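Putative rRNA methyltransferase (Sorangium cellulosum, PDB 4RWZ) probably methylates 16S ribosomal RNA, a modification that confers resistance to aminoglycoside antibiotics. Local coordinates at residues 90-101 / 125-136; 50-61 / 78-86. All coordinates share one frame; numbering follows the deposited sequence.

Contact 1: 90-101 / 125-136; sequences LPEELAGLAHTL and LRRLVRPGGELI
Arg-130 reaches back across the contact and holds the backbone of Leu-97 side-on. Its NE and NH2 both donate to Leu-97 O, NH2 at 2.7 Å. Both come to that oxygen from the same face of its carbonyl plane. A bend at chi3 (60°) folds the guanidinium back to this carbonyl.

The same guanidinium lies flat on the ring of His-99, with centres 3.8 Å apart and planes 13° apart. Arg-130 CD adds a CH-pi contact over the ring face. The ring is also held from outside, because His-99 ND1 is hydrogen-bonded to Val-27 N.

At the other end, the extended side chain of Arg-127 gives a nearly straight bond of 3.1 Å from NH1 to Leu-90 O (173°). The oxygen lies in the guanidinium plane, but the nitrogen stands above the carbonyl plane.

Backbone bonds join 90-101 and 125-136 in parallel register. Ala-98 N donates to Leu-128 O, and Arg-130 N to Ala-98 O. Beyond the type II turn from Arg-130 to Gly-133, Leu-101 N bonds to Glu-134 O and Ile-136 N to Leu-101 O. A water bridges Thr-100 OG1 and Glu-134 OE1.

The apolar part centres on two leucines. Leu-101 CD2 meets Val-129 CG2 at 3.6 Å and touches Leu-125 CB and Leu-135 CD1. Leu-128 sends CD1 to Leu-90 CD1 and CD2 to Leu-94 CB (3.6 Å).

Strand 98-104 thus pairs first with 129-130 and, past the turn, with 133-139. The end of helix 119-127, at Leu-125, packs on the face carrying Leu-101. This belongs to the Rossmann-like sheet of an AdoMet-dependent methyltransferase fold.

Contact 2: 50-61 / 78-86; sequences YCIGVDPAGERM and PNALFVVAS
Strand 50-55 pairs in parallel with strand 80-84 through six backbone hydrogen bonds. The two strands belong to a beta-alpha-beta unit that crosses over through helix 62-68, as in Rossmann-like methyltransferases. The first bond is short and almost straight: Cys-51 N to Asn-79 O, 2.7 Å and 176°. Gly-53 uses both its N and its O on this neighbour, N to Leu-81 O and O to Val-83 N. The last bond, Ala-85 N to Asp-55 O (3.0 Å), differs from the others, since the donor sits well above the carbonyl plane.

At the start of the pair, one water ties the strands together. It accepts from Tyr-50 OH and donates to Pro-78 O and Ala-80 O.

At the other end, Asp-55 organises the turn after its strand. OD1 takes the backbone N of Ala-57 in an Asx turn. It also takes Arg-60 NH1 in a salt bridge of 2.9 Å, on its syn lone pair. OD2 is hydrogen-bonded to Gly-34 N.

On the face with Ile-52 and Val-54 the packing is aliphatic. Ile-52 CG2 meets Val-83 CG2, and Val-54 CG1 meets Ala-85 CB, both at 3.8 Å. At Tyr-50, chi1 of -163° swings the ring away from the backbone N, and OH comes to Leu-81 CB.

The opposite face carries Phe-82 and Val-84. Gly-53 O lies near Phe-82 CD1. The bent chain of Met-61 brings SD to the edge of that ring in a Met-aromatic contact, while its CE reaches Val-83 O at 3.4 Å.

Overall arrangement
Both contacts are parallel strand pairings in one seven-stranded sheet, and their centres are 15 Å apart. Strand 26-31 lies between them, with strand 49-55 on one side and strand 98-104 on the other. The chain completes contact 2 first and then runs from strand 80-84 into 98-104. Residues 90-94 lead back over the sheet and join the two contacts by packing. Pro-91 CD meets Ala-85 CB at 3.7 Å, and Leu-90 CD2 meets Val-54 CG1 at 3.8 Å. Asp-55 ends strand 49-55, where related AdoMet-dependent methyltransferases commonly carry an acidic residue that binds the cofactor ribose; its position is consistent with a similar role.

Contact 1: 90-101 / 125-136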
loop_
_atom_site.group_PDB
_atom_site.type_symbol
_atom_site.label_atom_id
_atom_site.label_comp_id
_atom_site.label_asym_id
_atom_site.label_seq_id
_atom_site.Cartn_x
_atom_site.Cartn_y
_atom_site.Cartn_z
ATOM N N LEU A 90 7.451 7.886 2.138
ATOM C CA LEU A 90 7.157 7.254 0.846
ATOM C C LEU A 90 7.633 8.198 -0.252
ATOM O O LEU A 90 7.609 9.423 -0.039
ATOM C CB LEU A 90 5.651 6.968 0.761
ATOM C CG LEU A 90 5.168 5.855 1.713
ATOM C CD1 LEU A 90 3.634 5.975 1.952
ATOM C CD2 LEU A 90 5.498 4.438 1.200
ATOM N N PRO A 91 8.093 7.678 -1.391
ATOM C CA PRO A 91 8.664 8.568 -2.413
ATOM C C PRO A 91 7.636 9.560 -2.958
ATOM O O PRO A 91 6.476 9.201 -3.179
ATOM C CB PRO A 91 9.118 7.602 -3.539
ATOM C CG PRO A 91 8.748 6.237 -3.116
ATOM C CD PRO A 91 7.906 6.296 -1.877
ATOM N N GLU A 92 8.038 10.818 -3.124
ATOM C CA GLU A 92 7.131 11.825 -3.678
ATOM C C GLU A 92 6.700 11.493 -5.096
ATOM O O GLU A 92 5.617 11.918 -5.520
ATOM C CB GLU A 92 7.782 13.229 -3.617
ATOM C CG GLU A 92 9.037 13.288 -4.442
ATOM C CD GLU A 92 9.765 14.616 -4.337
ATOM O OE1 GLU A 92 9.376 15.457 -3.484
ATOM O OE2 GLU A 92 10.737 14.808 -5.113
ATOM N N GLU A 93 7.514 10.714 -5.818
ATOM C CA GLU A 93 7.165 10.309 -7.177
ATOM C C GLU A 93 5.840 9.519 -7.232
ATOM O O GLU A 93 5.221 9.411 -8.291
ATOM C CB GLU A 93 8.272 9.433 -7.773
ATOM C CG GLU A 93 9.591 10.176 -8.020
ATOM C CD GLU A 93 10.490 10.199 -6.819
ATOM O OE1 GLU A 93 10.027 9.922 -5.692
ATOM O OE2 GLU A 93 11.691 10.504 -6.987
ATOM N N LEU A 94 5.435 8.934 -6.109
ATOM C CA LEU A 94 4.185 8.136 -6.115
ATOM C C LEU A 94 2.990 8.981 -5.724
ATOM O O LEU A 94 1.848 8.519 -5.766
ATOM C CB LEU A 94 4.283 6.949 -5.160
ATOM C CG LEU A 94 5.386 5.949 -5.446
ATOM C CD1 LEU A 94 5.342 4.872 -4.367
ATOM C CD2 LEU A 94 5.180 5.346 -6.835
ATOM N N ALA A 95 3.216 10.235 -5.385
ATOM C CA ALA A 95 2.090 11.063 -4.926
ATOM C C ALA A 95 0.950 11.173 -5.892
ATOM O O ALA A 95 1.168 11.415 -7.075
ATOM C CB ALA A 95 2.588 12.487 -4.523
ATOM N N GLY A 96 -0.279 10.985 -5.381
ATOM C CA GLY A 96 -1.477 11.163 -6.166
ATOM C C GLY A 96 -1.679 10.156 -7.282
ATOM O O GLY A 96 -2.534 10.376 -8.116
ATOM N N LEU A 97 -0.949 9.040 -7.301
ATOM C CA LEU A 97 -1.085 8.117 -8.428
ATOM C C LEU A 97 -2.121 7.005 -8.298
ATOM O O LEU A 97 -2.657 6.560 -9.326
ATOM C CB LEU A 97 0.249 7.418 -8.745
ATOM C CG LEU A 97 1.417 8.237 -9.274
ATOM C CD1 LEU A 97 2.547 7.229 -9.587
ATOM C CD2 LEU A 97 1.035 9.051 -10.498
ATOM N N ALA A 98 -2.375 6.498 -7.083
ATOM C CA ALA A 98 -3.071 5.187 -6.987
ATOM C C ALA A 98 -4.564 5.306 -7.186
ATOM O O ALA A 98 -5.199 6.134 -6.549
ATOM C CB ALA A 98 -2.783 4.470 -5.619
ATOM N N HIS A 99 -5.124 4.475 -8.069
ATOM C CA HIS A 99 -6.579 4.253 -8.081
ATOM C C HIS A 99 -6.950 3.334 -6.935
ATOM O O HIS A 99 -8.040 3.445 -6.384
ATOM C CB HIS A 99 -7.026 3.567 -9.380
ATOM C CG HIS A 99 -6.885 4.430 -10.579
ATOM N ND1 HIS A 99 -5.691 4.595 -11.246
ATOM C CD2 HIS A 99 -7.799 5.192 -11.234
ATOM C CE1 HIS A 99 -5.876 5.415 -12.266
ATOM N NE2 HIS A 99 -7.139 5.799 -12.271
ATOM N N THR A 100 -6.019 2.436 -6.569
ATOM C CA THR A 100 -6.214 1.492 -5.457
ATOM C C THR A 100 -4.940 1.384 -4.641
ATOM O O THR A 100 -3.864 1.141 -5.222
ATOM C CB THR A 100 -6.553 0.076 -5.995
ATOM O OG1 THR A 100 -7.628 0.184 -6.951
ATOM C CG2 THR A 100 -6.947 -0.856 -4.839
ATOM N N LEU A 101 -5.044 1.537 -3.312
ATOM C CA LEU A 101 -3.881 1.374 -2.431
ATOM C C LEU A 101 -4.233 0.245 -1.485
ATOM O O LEU A 101 -5.208 0.351 -0.748
ATOM C CB LEU A 101 -3.682 2.640 -1.608
ATOM C CG LEU A 101 -2.613 2.625 -0.505
ATOM C CD1 LEU A 101 -1.331 2.491 -1.150
ATOM C CD2 LEU A 101 -2.752 4.012 0.231
ATOM N N LEU A 125 -0.580 7.910 3.743
ATOM C CA LEU A 125 -1.268 6.992 2.785
ATOM C C LEU A 125 -2.175 7.771 1.827
ATOM O O LEU A 125 -2.207 7.503 0.615
ATOM C CB LEU A 125 -2.052 5.950 3.573
ATOM C CG LEU A 125 -1.151 5.016 4.433
ATOM C CD1 LEU A 125 -2.104 4.168 5.275
ATOM C CD2 LEU A 125 -0.343 4.099 3.531
ATOM N N ARG A 126 -2.895 8.746 2.349
ATOM C CA ARG A 126 -3.783 9.559 1.515
ATOM C C ARG A 126 -2.988 10.291 0.432
ATOM O O ARG A 126 -3.462 10.513 -0.678
ATOM C CB ARG A 126 -4.557 10.558 2.373
ATOM C CG ARG A 126 -5.376 11.594 1.563
ATOM C CD ARG A 126 -6.506 10.890 0.738
ATOM N NE ARG A 126 -7.320 11.891 0.028
ATOM C CZ ARG A 126 -6.951 12.419 -1.141
ATOM N NH1 ARG A 126 -5.787 12.071 -1.684
ATOM N NH2 ARG A 126 -7.715 13.289 -1.766
ATOM N N ARG A 127 -1.748 10.648 0.740
ATOM C CA ARG A 127 -0.909 11.319 -0.253
ATOM C C ARG A 127 -0.698 10.482 -1.507
ATOM O O ARG A 127 -0.536 11.046 -2.624
ATOM C CB ARG A 127 0.441 11.692 0.398
ATOM C CG ARG A 127 1.495 12.333 -0.464
ATOM C CD ARG A 127 2.692 12.558 0.515
ATOM N NE ARG A 127 3.917 13.112 -0.036
ATOM C CZ ARG A 127 5.034 12.413 -0.205
ATOM N NH1 ARG A 127 5.070 11.123 0.112
ATOM N NH2 ARG A 127 6.118 13.002 -0.691
ATOM N N LEU A 128 -0.756 9.152 -1.369
ATOM C CA LEU A 128 -0.491 8.288 -2.520
ATOM C C LEU A 128 -1.694 8.041 -3.439
ATOM O O LEU A 128 -1.539 7.471 -4.520
ATOM C CB LEU A 128 -0.008 6.876 -2.097
ATOM C CG LEU A 128 1.351 6.809 -1.403
ATOM C CD1 LEU A 128 1.834 5.357 -1.249
ATOM C CD2 LEU A 128 2.319 7.598 -2.184
ATOM N N VAL A 129 -2.870 8.412 -2.969
ATOM C CA VAL A 129 -4.105 8.030 -3.625
ATOM C C VAL A 129 -4.681 9.175 -4.441
ATOM O O VAL A 129 -4.706 10.300 -3.985
ATOM C CB VAL A 129 -5.136 7.597 -2.580
ATOM C CG1 VAL A 129 -6.407 7.032 -3.272
ATOM C CG2 VAL A 129 -4.513 6.495 -1.711
ATOM N N ARG A 130 -5.163 8.881 -5.637
ATOM C CA ARG A 130 -5.770 9.953 -6.444
ATOM C C ARG A 130 -7.175 10.194 -5.915
ATOM O O ARG A 130 -7.779 9.281 -5.316
ATOM C CB ARG A 130 -5.738 9.607 -7.945
ATOM C CG ARG A 130 -6.720 8.608 -8.412
ATOM C CD ARG A 130 -6.568 8.410 -9.928
ATOM N NE ARG A 130 -5.232 7.935 -10.252
ATOM C CZ ARG A 130 -4.587 8.237 -11.377
ATOM N NH1 ARG A 130 -5.180 9.043 -12.269
ATOM N NH2 ARG A 130 -3.351 7.748 -11.606
ATOM N N PRO A 131 -7.702 11.424 -6.088
ATOM C CA PRO A 131 -9.095 11.717 -5.689
ATOM C C PRO A 131 -10.038 10.681 -6.257
ATOM O O PRO A 131 -9.883 10.264 -7.416
ATOM C CB PRO A 131 -9.382 13.088 -6.334
ATOM C CG PRO A 131 -8.036 13.734 -6.449
ATOM C CD PRO A 131 -7.047 12.592 -6.704
ATOM N N GLY A 132 -10.919 10.154 -5.415
ATOM C CA GLY A 132 -11.827 9.108 -5.850
ATOM C C GLY A 132 -11.246 7.700 -5.807
ATOM O O GLY A 132 -11.948 6.729 -6.021
ATOM N N GLY A 133 -9.957 7.569 -5.532
ATOM C CA GLY A 133 -9.374 6.258 -5.409
ATOM C C GLY A 133 -9.743 5.600 -4.086
ATOM O O GLY A 133 -10.468 6.174 -3.253
ATOM N N GLU A 134 -9.247 4.378 -3.877
ATOM C CA GLU A 134 -9.719 3.563 -2.760
ATOM C C GLU A 134 -8.551 2.996 -1.951
ATOM O O GLU A 134 -7.636 2.474 -2.550
ATOM C CB GLU A 134 -10.486 2.381 -3.363
ATOM C CG GLU A 134 -11.363 1.644 -2.416
ATOM C CD GLU A 134 -12.088 0.457 -3.094
ATOM O OE1 GLU A 134 -11.762 0.086 -4.262
ATOM O OE2 GLU A 134 -13.012 -0.068 -2.448
ATOM N N LEU A 135 -8.614 3.098 -0.619
ATOM C CA LEU A 135 -7.724 2.375 0.273
ATOM C C LEU A 135 -8.437 1.086 0.675
ATOM O O LEU A 135 -9.587 1.108 1.032
ATOM C CB LEU A 135 -7.463 3.234 1.523
ATOM C CG LEU A 135 -6.828 2.600 2.760
ATOM C CD1 LEU A 135 -5.463 2.259 2.370
ATOM C CD2 LEU A 135 -6.733 3.639 3.887
ATOM N N ILE A 136 -7.749 -0.058 0.562
ATOM C CA ILE A 136 -8.328 -1.347 0.974
ATOM C C ILE A 136 -7.347 -2.013 1.976
ATOM O O ILE A 136 -6.189 -2.250 1.643
ATOM C CB ILE A 136 -8.419 -2.276 -0.219
ATOM C CG1 ILE A 136 -9.284 -1.612 -1.310
ATOM C CG2 ILE A 136 -9.077 -3.625 0.207
ATOM C CD1 ILE A 136 -9.509 -2.515 -2.596
HETATM O O HOH W 1 -10.303 0.445 -6.567
#

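Contact 2: 50-61 / 78-86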
loop_
_atom_site.group_PDB
_atom_site.type_symbol
_atom_site.label_atom_id
_atom_site.label_comp_id
_atom_site.label_asym_id
_atom_site.label_seq_id
_atom_site.Cartn_x
_atom_site.Cartn_y
_atom_site.Cartn_z
ATOM N N TYR A 50 -0.981 -0.666 -13.825
ATOM C CA TYR A 50 0.410 -0.633 -13.404
ATOM C C TYR A 50 0.437 -0.905 -11.905
ATOM O O TYR A 50 -0.130 -0.156 -11.120
ATOM C CB TYR A 50 1.050 0.729 -13.756
ATOM C CG TYR A 50 2.580 0.701 -13.721
ATOM C CD1 TYR A 50 3.313 0.134 -14.763
ATOM C CD2 TYR A 50 3.285 1.231 -12.635
ATOM C CE1 TYR A 50 4.678 0.101 -14.737
ATOM C CE2 TYR A 50 4.687 1.204 -12.597
ATOM C CZ TYR A 50 5.377 0.629 -13.663
ATOM O OH TYR A 50 6.773 0.578 -13.691
ATOM N N CYS A 51 1.116 -1.973 -11.486
ATOM C CA CYS A 51 1.049 -2.456 -10.087
ATOM C C CYS A 51 2.375 -2.235 -9.406
ATOM O O CYS A 51 3.388 -2.693 -9.917
ATOM C CB CYS A 51 0.738 -3.927 -10.059
ATOM S SG CYS A 51 -0.844 -4.318 -10.943
ATOM N N ILE A 52 2.369 -1.519 -8.288
ATOM C CA ILE A 52 3.607 -1.118 -7.625
ATOM C C ILE A 52 3.613 -1.690 -6.239
ATOM O O ILE A 52 2.697 -1.428 -5.470
ATOM C CB ILE A 52 3.716 0.434 -7.538
ATOM C CG1 ILE A 52 3.600 1.036 -8.946
ATOM C CG2 ILE A 52 5.027 0.807 -6.839
ATOM C CD1 ILE A 52 3.672 2.630 -8.948
ATOM N N GLY A 53 4.630 -2.489 -5.892
ATOM C CA GLY A 53 4.732 -2.976 -4.519
ATOM C C GLY A 53 5.815 -2.159 -3.814
ATOM O O GLY A 53 6.859 -1.856 -4.415
ATOM N N VAL A 54 5.558 -1.788 -2.555
ATOM C CA VAL A 54 6.508 -0.959 -1.762
ATOM C C VAL A 54 6.859 -1.708 -0.506
ATOM O O VAL A 54 5.965 -2.247 0.131
ATOM C CB VAL A 54 5.813 0.377 -1.340
ATOM C CG1 VAL A 54 6.804 1.339 -0.617
ATOM C CG2 VAL A 54 5.271 1.089 -2.549
ATOM N N ASP A 55 8.143 -1.741 -0.095
ATOM C CA ASP A 55 8.469 -2.381 1.158
ATOM C C ASP A 55 9.778 -1.742 1.657
ATOM O O ASP A 55 10.563 -1.314 0.848
ATOM C CB ASP A 55 8.726 -3.890 0.940
ATOM C CG ASP A 55 8.774 -4.667 2.248
ATOM O OD1 ASP A 55 9.876 -4.780 2.893
ATOM O OD2 ASP A 55 7.720 -5.168 2.680
ATOM N N PRO A 56 9.947 -1.643 2.972
ATOM C CA PRO A 56 11.149 -0.989 3.494
ATOM C C PRO A 56 12.433 -1.768 3.268
ATOM O O PRO A 56 13.506 -1.144 3.441
ATOM C CB PRO A 56 10.866 -0.858 5.007
ATOM C CG PRO A 56 9.779 -1.722 5.310
ATOM C CD PRO A 56 8.952 -1.904 4.038
ATOM N N ALA A 57 12.376 -3.059 3.003
ATOM C CA ALA A 57 13.629 -3.866 2.866
ATOM C C ALA A 57 13.684 -4.414 1.459
ATOM O O ALA A 57 12.901 -5.360 1.142
ATOM C CB ALA A 57 13.617 -5.019 3.855
ATOM N N GLY A 58 14.558 -3.875 0.621
ATOM C CA GLY A 58 14.600 -4.311 -0.775
ATOM C C GLY A 58 14.925 -5.781 -0.930
ATOM O O GLY A 58 14.519 -6.410 -1.914
ATOM N N GLU A 59 15.627 -6.359 0.040
ATOM C CA GLU A 59 16.013 -7.784 -0.079
ATOM C C GLU A 59 14.764 -8.669 -0.085
ATOM O O GLU A 59 14.769 -9.743 -0.687
ATOM C CB GLU A 59 17.013 -8.217 1.009
ATOM C CG GLU A 59 16.430 -8.817 2.288
ATOM C CD GLU A 59 16.179 -7.782 3.414
ATOM O OE1 GLU A 59 16.728 -6.649 3.335
ATOM O OE2 GLU A 59 15.478 -8.118 4.408
ATOM N N ARG A 60 13.651 -8.198 0.510
ATOM C CA ARG A 60 12.458 -9.040 0.502
ATOM C C ARG A 60 11.891 -9.182 -0.899
ATOM O O ARG A 60 11.190 -10.174 -1.181
ATOM C CB ARG A 60 11.316 -8.416 1.379
ATOM C CG ARG A 60 11.660 -8.486 2.885
ATOM C CD ARG A 60 10.499 -7.917 3.745
ATOM N NE ARG A 60 10.848 -7.941 5.192
ATOM C CZ ARG A 60 10.784 -6.880 6.010
ATOM N NH1 ARG A 60 10.486 -5.684 5.540
ATOM N NH2 ARG A 60 11.114 -7.002 7.298
ATOM N N MET A 61 12.120 -8.159 -1.732
ATOM C CA MET A 61 11.532 -8.091 -3.097
ATOM C C MET A 61 12.552 -8.531 -4.157
ATOM O O MET A 61 12.283 -8.426 -5.339
ATOM C CB MET A 61 11.087 -6.657 -3.411
ATOM C CG MET A 61 10.019 -6.189 -2.453
ATOM S SD MET A 61 9.475 -4.488 -2.741
ATOM C CE MET A 61 10.994 -3.619 -2.295
ATOM N N PRO A 78 5.766 -6.388 -17.324
ATOM C CA PRO A 78 6.280 -5.020 -17.445
ATOM C C PRO A 78 5.365 -4.055 -16.727
ATOM O O PRO A 78 5.745 -2.907 -16.592
ATOM C CB PRO A 78 6.275 -4.751 -18.966
ATOM C CG PRO A 78 5.239 -5.739 -19.520
ATOM C CD PRO A 78 5.285 -6.949 -18.603
ATOM N N ASN A 79 4.192 -4.495 -16.270
ATOM C CA ASN A 79 3.361 -3.601 -15.493
ATOM C C ASN A 79 3.517 -3.798 -13.984
ATOM O O ASN A 79 2.631 -3.418 -13.222
ATOM C CB ASN A 79 1.896 -3.738 -15.868
ATOM C CG ASN A 79 1.384 -5.165 -15.714
ATOM O OD1 ASN A 79 2.152 -6.142 -15.900
ATOM N ND2 ASN A 79 0.070 -5.298 -15.425
ATOM N N ALA A 80 4.613 -4.436 -13.578
ATOM C CA ALA A 80 4.901 -4.530 -12.149
ATOM C C ALA A 80 6.170 -3.762 -11.841
ATOM O O ALA A 80 7.125 -3.758 -12.624
ATOM C CB ALA A 80 5.070 -5.986 -11.717
ATOM N N LEU A 81 6.181 -3.138 -10.671
ATOM C CA LEU A 81 7.350 -2.393 -10.211
ATOM C C LEU A 81 7.492 -2.585 -8.708
ATOM O O LEU A 81 6.476 -2.607 -7.992
ATOM C CB LEU A 81 7.169 -0.885 -10.473
ATOM C CG LEU A 81 8.410 -0.009 -10.195
ATOM C CD1 LEU A 81 9.500 -0.368 -11.211
ATOM C CD2 LEU A 81 7.959 1.462 -10.307
ATOM N N PHE A 82 8.743 -2.677 -8.228
ATOM C CA PHE A 82 9.023 -2.835 -6.776
ATOM C C PHE A 82 9.905 -1.718 -6.254
ATOM O O PHE A 82 10.954 -1.475 -6.821
ATOM C CB PHE A 82 9.643 -4.220 -6.534
ATOM C CG PHE A 82 8.640 -5.282 -6.915
ATOM C CD1 PHE A 82 7.635 -5.644 -6.025
ATOM C CD2 PHE A 82 8.644 -5.795 -8.191
ATOM C CE1 PHE A 82 6.641 -6.544 -6.417
ATOM C CE2 PHE A 82 7.647 -6.695 -8.605
ATOM C CZ PHE A 82 6.674 -7.090 -7.687
ATOM N N VAL A 83 9.443 -1.047 -5.204
ATOM C CA VAL A 83 10.003 0.210 -4.711
ATOM C C VAL A 83 10.397 0.065 -3.248
ATOM O O VAL A 83 9.659 -0.508 -2.453
ATOM C CB VAL A 83 8.937 1.330 -4.858
ATOM C CG1 VAL A 83 9.349 2.634 -4.120
ATOM C CG2 VAL A 83 8.718 1.568 -6.378
ATOM N N VAL A 84 11.572 0.554 -2.893
ATOM C CA VAL A 84 12.012 0.436 -1.522
ATOM C C VAL A 84 11.703 1.731 -0.748
ATOM O O VAL A 84 12.300 2.801 -1.018
ATOM C CB VAL A 84 13.571 0.186 -1.454
ATOM C CG1 VAL A 84 13.971 -0.021 -0.039
ATOM C CG2 VAL A 84 13.918 -1.050 -2.305
ATOM N N ALA A 85 10.796 1.636 0.221
ATOM C CA ALA A 85 10.419 2.809 1.036
ATOM C C ALA A 85 9.649 2.355 2.276
ATOM O O ALA A 85 9.016 1.304 2.293
ATOM C CB ALA A 85 9.572 3.796 0.227
ATOM N N SER A 86 9.777 3.187 3.306
ATOM C CA SER A 86 9.081 3.061 4.551
ATOM C C SER A 86 7.811 3.938 4.475
ATOM O O SER A 86 7.815 4.972 3.819
ATOM C CB SER A 86 9.999 3.619 5.657
ATOM O OG SER A 86 11.267 2.908 5.610
HETATM O O HOH W 2 7.793 -1.762 -14.720
#